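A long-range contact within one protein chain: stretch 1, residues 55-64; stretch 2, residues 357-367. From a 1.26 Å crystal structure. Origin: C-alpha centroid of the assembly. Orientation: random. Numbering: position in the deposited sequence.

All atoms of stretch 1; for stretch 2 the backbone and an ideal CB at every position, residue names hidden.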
ATOM      1  N   PHE A  55      12.645  -7.147  -1.829  1.00  8.13           N
ATOM      2  CA  PHE A  55      11.461  -7.342  -2.663  1.00  7.90           C
ATOM      3  C   PHE A  55      10.177  -6.908  -1.954  1.00  8.20           C
ATOM      4  O   PHE A  55      10.147  -6.716  -0.718  1.00  9.26           O
ATOM      5  CB  PHE A  55      11.418  -8.826  -3.069  1.00  8.96           C
ATOM      6  CG  PHE A  55      10.560  -9.189  -4.259  1.00  9.35           C
ATOM      7  CD1 PHE A  55      10.704  -8.571  -5.492  1.00  9.43           C
ATOM      8  CD2 PHE A  55       9.688 -10.270  -4.168  1.00  9.90           C
ATOM      9  CE1 PHE A  55       9.959  -8.984  -6.593  1.00  9.60           C
ATOM     10  CE2 PHE A  55       8.942 -10.673  -5.248  1.00  9.55           C
ATOM     11  CZ  PHE A  55       9.072 -10.022  -6.452  1.00  9.75           C
ATOM     12  N   TRP A  56       9.108  -6.786  -2.736  1.00  7.59           N
ATOM     13  CA  TRP A  56       7.924  -6.024  -2.323  1.00  6.79           C
ATOM     14  C   TRP A  56       7.298  -6.457  -1.027  1.00  6.67           C
ATOM     15  O   TRP A  56       6.748  -5.617  -0.329  1.00  8.23           O
ATOM     16  CB  TRP A  56       6.856  -6.025  -3.413  1.00  7.22           C
ATOM     17  CG  TRP A  56       6.171  -7.342  -3.576  1.00  7.33           C
ATOM     18  CD1 TRP A  56       6.571  -8.379  -4.370  1.00  8.35           C
ATOM     19  CD2 TRP A  56       4.979  -7.783  -2.903  1.00  7.62           C
ATOM     20  NE1 TRP A  56       5.707  -9.441  -4.226  1.00  9.86           N
ATOM     21  CE2 TRP A  56       4.719  -9.083  -3.337  1.00  8.45           C
ATOM     22  CE3 TRP A  56       4.117  -7.188  -1.960  1.00  7.92           C
ATOM     23  CZ2 TRP A  56       3.642  -9.821  -2.866  1.00  9.21           C
ATOM     24  CZ3 TRP A  56       3.046  -7.936  -1.489  1.00  8.03           C
ATOM     25  CH2 TRP A  56       2.835  -9.246  -1.937  1.00  8.53           C
ATOM     26  N   ASP A  57       7.253  -7.755  -0.767  1.00  7.70           N
ATOM     27  CA  ASP A  57       6.491  -8.200   0.405  1.00  7.77           C
ATOM     28  C   ASP A  57       7.194  -7.734   1.692  1.00  7.47           C
ATOM     29  O   ASP A  57       6.544  -7.228   2.609  1.00  8.28           O
ATOM     30  CB  ASP A  57       6.237  -9.700   0.334  1.00  9.96           C
ATOM     31  CG  ASP A  57       7.517 -10.572   0.228  1.00 12.66           C
ATOM     32  OD1 ASP A  57       8.525 -10.195  -0.453  1.00 20.18           O
ATOM     33  OD2 ASP A  57       7.503 -11.672   0.814  1.00 15.83           O
ATOM     34  N   ASN A  58       8.512  -7.882   1.740  1.00  7.22           N
ATOM     35  CA  ASN A  58       9.269  -7.358   2.879  1.00  7.70           C
ATOM     36  C   ASN A  58       9.224  -5.851   2.878  1.00  7.61           C
ATOM     37  O   ASN A  58       9.046  -5.209   3.932  1.00  7.28           O
ATOM     38  CB  ASN A  58      10.713  -7.836   2.833  1.00  9.25           C
ATOM     39  CG  ASN A  58      10.856  -9.301   3.088  1.00 10.98           C
ATOM     40  OD1 ASN A  58      10.021  -9.918   3.746  1.00 14.07           O
ATOM     41  ND2 ASN A  58      11.929  -9.865   2.573  1.00 11.93           N
ATOM     42  N   ALA A  59       9.353  -5.247   1.706  1.00  7.12           N
ATOM     43  CA  ALA A  59       9.355  -3.793   1.609  1.00  7.44           C
ATOM     44  C   ALA A  59       8.034  -3.173   2.053  1.00  7.05           C
ATOM     45  O   ALA A  59       8.010  -2.077   2.618  1.00  7.68           O
ATOM     46  CB  ALA A  59       9.723  -3.357   0.215  1.00  7.17           C
ATOM     47  N   ALA A  60       6.928  -3.865   1.790  1.00  6.92           N
ATOM     48  CA  ALA A  60       5.622  -3.381   2.196  1.00  7.23           C
ATOM     49  C   ALA A  60       5.509  -3.362   3.705  1.00  7.45           C
ATOM     50  O   ALA A  60       4.978  -2.414   4.283  1.00  8.42           O
ATOM     51  CB  ALA A  60       4.508  -4.201   1.542  1.00  8.10           C
ATOM     52  N   TYR A  61       5.984  -4.412   4.376  1.00  6.76           N
ATOM     53  CA  TYR A  61       6.071  -4.404   5.829  1.00  6.97           C
ATOM     54  C   TYR A  61       6.810  -3.151   6.291  1.00  6.85           C
ATOM     55  O   TYR A  61       6.351  -2.456   7.205  1.00  6.57           O
ATOM     56  CB  TYR A  61       6.749  -5.679   6.395  1.00  7.15           C
ATOM     57  CG  TYR A  61       7.121  -5.445   7.826  1.00  6.85           C
ATOM     58  CD1 TYR A  61       6.167  -5.441   8.837  1.00  7.86           C
ATOM     59  CD2 TYR A  61       8.405  -5.041   8.168  1.00  7.00           C
ATOM     60  CE1 TYR A  61       6.485  -5.068  10.140  1.00  8.21           C
ATOM     61  CE2 TYR A  61       8.720  -4.689   9.457  1.00  7.56           C
ATOM     62  CZ  TYR A  61       7.767  -4.684  10.437  1.00  7.26           C
ATOM     63  OH  TYR A  61       8.118  -4.280  11.718  1.00  9.36           O
ATOM     64  N   HIS A  62       7.957  -2.857   5.683  1.00  6.53           N
ATOM     65  CA  HIS A  62       8.760  -1.733   6.136  1.00  6.59           C
ATOM     66  C   HIS A  62       8.052  -0.401   5.984  1.00  6.49           C
ATOM     67  O   HIS A  62       8.265   0.493   6.804  1.00  7.28           O
ATOM     68  CB  HIS A  62      10.160  -1.758   5.509  1.00  6.38           C
ATOM     69  CG  HIS A  62      11.041  -2.754   6.181  1.00  6.39           C
ATOM     70  ND1 HIS A  62      11.668  -2.475   7.383  1.00  7.65           N
ATOM     71  CD2 HIS A  62      11.271  -4.065   5.898  1.00  6.78           C
ATOM     72  CE1 HIS A  62      12.254  -3.585   7.795  1.00  8.02           C
ATOM     73  NE2 HIS A  62      12.042  -4.560   6.920  1.00  7.87           N
ATOM     74  N   THR A  63       7.177  -0.265   4.982  1.00  7.20           N
ATOM     75  CA  THR A  63       6.396   0.955   4.895  1.00  7.54           C
ATOM     76  C   THR A  63       5.506   1.116   6.137  1.00  7.13           C
ATOM     77  O   THR A  63       5.306   2.240   6.619  1.00  8.21           O
ATOM     78  CB  THR A  63       5.613   1.136   3.593  1.00  7.97           C
ATOM     79  OG1 THR A  63       4.511   0.220   3.510  1.00  8.60           O
ATOM     80  CG2 THR A  63       6.464   1.029   2.400  1.00  8.44           C
ATOM     81  N   GLY A  64       4.974   0.017   6.643  1.00  6.55           N
ATOM     82  CA  GLY A  64       4.202   0.048   7.855  1.00  6.99           C
ATOM     83  C   GLY A  64       5.028   0.280   9.106  1.00  7.23           C
ATOM     84  O   GLY A  64       4.608   0.988  10.037  1.00  7.95           O
ATOM     85  N   UNK A 357       1.046 -12.266   7.052  1.00  9.24           N
ATOM     86  CA  UNK A 357       2.169 -12.016   6.156  1.00  8.34           C
ATOM     87  C   UNK A 357       2.767 -10.665   6.508  1.00  7.69           C
ATOM     88  O   UNK A 357       2.143  -9.799   7.085  1.00  9.00           O
ATOM     89  CB  UNK A 357       1.736 -12.061   4.689  1.00  8.34           C
ATOM     90  N   UNK A 358       3.986 -10.484   6.031  1.00  7.79           N
ATOM     91  CA  UNK A 358       4.681  -9.221   6.085  1.00  8.83           C
ATOM     92  C   UNK A 358       3.830  -8.058   5.569  1.00  7.68           C
ATOM     93  O   UNK A 358       3.649  -7.066   6.274  1.00  8.01           O
ATOM     94  CB  UNK A 358       5.979  -9.317   5.281  1.00  8.83           C
ATOM     95  N   UNK A 359       3.286  -8.183   4.354  1.00  7.68           N
ATOM     96  CA  UNK A 359       2.529  -7.084   3.763  1.00  8.25           C
ATOM     97  C   UNK A 359       1.211  -6.859   4.497  1.00  8.12           C
ATOM     98  O   UNK A 359       0.739  -5.728   4.569  1.00  9.09           O
ATOM     99  CB  UNK A 359       2.263  -7.360   2.282  1.00  8.25           C
ATOM    100  N   UNK A 360       0.621  -7.912   5.060  1.00  7.79           N
ATOM    101  CA  UNK A 360      -0.627  -7.777   5.819  1.00  8.11           C
ATOM    102  C   UNK A 360      -0.395  -7.017   7.105  1.00  7.50           C
ATOM    103  O   UNK A 360      -1.204  -6.187   7.518  1.00  8.24           O
ATOM    104  CB  UNK A 360      -1.227  -9.151   6.126  1.00  8.11           C
ATOM    105  N   UNK A 361       0.702  -7.323   7.777  1.00  7.35           N
ATOM    106  CA  UNK A 361       1.078  -6.582   8.987  1.00  7.38           C
ATOM    107  C   UNK A 361       1.350  -5.136   8.623  1.00  6.66           C
ATOM    108  O   UNK A 361       0.909  -4.216   9.331  1.00  7.63           O
ATOM    109  CB  UNK A 361       2.302  -7.205   9.661  1.00  7.38           C
ATOM    110  N   UNK A 362       2.073  -4.914   7.522  1.00  7.26           N
ATOM    111  CA  UNK A 362       2.303  -3.546   7.084  1.00  6.93           C
ATOM    112  C   UNK A 362       1.006  -2.766   6.883  1.00  6.70           C
ATOM    113  O   UNK A 362       0.874  -1.628   7.356  1.00  7.48           O
ATOM    114  CB  UNK A 362       3.109  -3.549   5.784  1.00  6.93           C
ATOM    115  N   UNK A 363       0.050  -3.367   6.176  1.00  6.59           N
ATOM    116  CA  UNK A 363      -1.232  -2.723   5.946  1.00  6.89           C
ATOM    117  C   UNK A 363      -1.980  -2.431   7.244  1.00  6.37           C
ATOM    118  O   UNK A 363      -2.566  -1.351   7.419  1.00  7.04           O
ATOM    119  CB  UNK A 363      -2.096  -3.599   5.036  1.00  6.89           C
ATOM    120  N   UNK A 364      -1.962  -3.421   8.153  1.00  6.20           N
ATOM    121  CA  UNK A 364      -2.612  -3.251   9.443  1.00  6.08           C
ATOM    122  C   UNK A 364      -1.999  -2.066  10.195  1.00  6.87           C
ATOM    123  O   UNK A 364      -2.707  -1.246  10.793  1.00  7.29           O
ATOM    124  CB  UNK A 364      -2.497  -4.531  10.273  1.00  6.08           C
ATOM    125  N   UNK A 365      -0.668  -1.989  10.214  1.00  6.62           N
ATOM    126  CA  UNK A 365       0.003  -0.889  10.881  1.00  7.17           C
ATOM    127  C   UNK A 365      -0.373   0.450  10.292  1.00  6.86           C
ATOM    128  O   UNK A 365      -0.607   1.413  11.029  1.00  7.54           O
ATOM    129  CB  UNK A 365       1.520  -1.077  10.812  1.00  7.17           C
ATOM    130  N   UNK A 366      -0.485   0.530   8.958  1.00  6.87           N
ATOM    131  CA  UNK A 366      -0.948   1.792   8.346  1.00  7.06           C
ATOM    132  C   UNK A 366      -2.328   2.194   8.865  1.00  7.06           C
ATOM    133  O   UNK A 366      -2.572   3.327   9.282  1.00  7.42           O
ATOM    134  CB  UNK A 366      -0.990   1.660   6.822  1.00  7.06           C
ATOM    135  N   UNK A 367      -3.249   1.246   8.830  1.00  6.71           N
ATOM    136  CA  UNK A 367      -4.619   1.498   9.298  1.00  6.72           C
ATOM    137  C   UNK A 367      -4.636   1.932  10.750  1.00  6.89           C
ATOM    138  O   UNK A 367      -5.327   2.888  11.110  1.00  7.08           O
ATOM    139  CB  UNK A 367      -5.485   0.249   9.122  1.00  6.72           C
TER

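Two helices, 56-64 and 358-367, run nearly parallel at 21°, with axes 7.1 Å apart at their closest.

Position 357 precedes the helix. Its phi/psi of -161/163 is extended, and no atom of stretch 1 lies within 5.5 Å of the ideal CB. A capping residue such as Ser, Thr, Asp or Asn would suit. It is Ser357, and the OG of Ser357 accepts from the backbone N of position 360 at 3.0 Å.

Position 358 points toward stretch 1. Its ideal CB is 3.4 Å from Asp57 O and 4.4 Å from Asn58 OD1, and the carboxylate of Asp57 is nearby. These are acceptors, so a donor is favoured: Asn, Gln, Ser or a basic residue. It is Asn358. Asn358 ND2 donates to Asp57 OD2 at 3.0 Å, nearly straight at 168°, and to Asn58 OD1 at 2.9 Å, more bent at 136°. Asn358 OD1 accepts from the backbone N of position 359 at 2.8 Å.

Position 359 points sideways. The ideal CB is 3.9 Å from both Trp56 CZ3 and Ala60 CB, an apolar setting for Leu, Met, Ile or an aromatic. It is Phe359, with chi1 p. Phe359 CD2 lies 3.6 Å from Trp56 CH2, the ring planes oblique at 38°. Phe359 CB packs 3.9 Å from Ala60 CB.

Position 360 points away, so stretch 1 sets no limit. It is Gly360.

Position 361 points sideways, its ideal CB 4.3 Å from Tyr61 CD1. Val, Ile, Leu or Ala would fit beside the ring. It is Val361; Val361 CG1 meets the ring edge, 3.9 Å from Tyr61 CE1.

Position 362 points toward stretch 1 where the backbones nearly touch. An ideal CB would clash with Ala60 O at 2.7 Å and sit tightly, 3.1 Å from Tyr61 CA. Only glycine suits. It is Gly362, and Gly362 CA comes 4.1 Å from Tyr61 CA. Gly362 O lies 3.8 Å from Gly64 CA.

Position 363 points away, and 364 and 367 are out of reach; stretch 1 does not choose between residues. They are Ala363, Phe364 and Ala367.

Position 365 points toward stretch 1, its ideal CB 3.8 Å from Gly64 O, with the Tyr61 ring nearby. Leu, Met or Ile could use this space. It is Leu365; Leu365 CD1 lies 4.2 Å from Tyr61 CE1. Tyr61 thus fits as a knob among Asn358, Val361, Gly362 and Leu365.

Position 366 points sideways, with nothing of stretch 1 within 5.5 Å of the ideal CB. A long apolar chain could reach back. It is Leu366; Leu366 CD2 lies 4.1 Å from Thr63 O.

Stretch 2 (357-367) SNFGVGAFLLA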
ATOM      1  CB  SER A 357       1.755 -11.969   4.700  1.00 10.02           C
ATOM      2  OG  SER A 357       0.976 -10.806   4.499  1.00 11.28           O
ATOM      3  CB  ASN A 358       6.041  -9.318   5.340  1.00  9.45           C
ATOM      4  CG  ASN A 358       5.979 -10.082   4.004  1.00  9.00           C
ATOM      5  OD1 ASN A 358       4.948 -10.240   3.371  1.00  9.52           O
ATOM      6  ND2 ASN A 358       7.157 -10.544   3.576  1.00 10.46           N
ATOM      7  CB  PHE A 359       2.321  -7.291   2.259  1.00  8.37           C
ATOM      8  CG  PHE A 359       1.478  -8.490   1.904  1.00  8.77           C
ATOM      9  CD1 PHE A 359       0.105  -8.401   1.870  1.00 10.04           C
ATOM     10  CD2 PHE A 359       2.067  -9.710   1.587  1.00  9.24           C
ATOM     11  CE1 PHE A 359      -0.654  -9.516   1.583  1.00 10.50           C
ATOM     12  CE2 PHE A 359       1.284 -10.830   1.296  1.00 10.10           C
ATOM     13  CZ  PHE A 359      -0.073 -10.717   1.290  1.00 10.96           C
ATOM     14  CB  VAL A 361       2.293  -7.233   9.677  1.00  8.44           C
ATOM     15  CG1 VAL A 361       2.897  -6.344  10.757  1.00  9.16           C
ATOM     16  CG2 VAL A 361       1.921  -8.621  10.208  1.00  9.56           C
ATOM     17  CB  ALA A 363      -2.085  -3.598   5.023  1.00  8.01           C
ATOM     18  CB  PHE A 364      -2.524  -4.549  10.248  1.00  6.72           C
ATOM     19  CG  PHE A 364      -3.302  -4.508  11.524  1.00  8.24           C
ATOM     20  CD1 PHE A 364      -2.781  -3.876  12.656  1.00  9.27           C
ATOM     21  CD2 PHE A 364      -4.554  -5.091  11.589  1.00  9.82           C
ATOM     22  CE1 PHE A 364      -3.539  -3.817  13.805  1.00 10.55           C
ATOM     23  CE2 PHE A 364      -5.289  -5.054  12.743  1.00 12.06           C
ATOM     24  CZ  PHE A 364      -4.772  -4.406  13.834  1.00 12.45           C
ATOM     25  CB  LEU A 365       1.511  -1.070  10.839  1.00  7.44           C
ATOM     26  CG  LEU A 365       2.049  -2.221  11.702  1.00  7.88           C
ATOM     27  CD1 LEU A 365       3.517  -2.442  11.400  1.00  8.89           C
ATOM     28  CD2 LEU A 365       1.873  -1.966  13.177  1.00 10.10           C
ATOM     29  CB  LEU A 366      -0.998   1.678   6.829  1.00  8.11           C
ATOM     30  CG  LEU A 366       0.310   1.516   6.101  1.00  9.41           C
ATOM     31  CD1 LEU A 366       0.009   1.382   4.615  1.00 11.26           C
ATOM     32  CD2 LEU A 366       1.234   2.687   6.331  1.00 11.53           C
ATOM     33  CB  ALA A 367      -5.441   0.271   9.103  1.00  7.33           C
TER
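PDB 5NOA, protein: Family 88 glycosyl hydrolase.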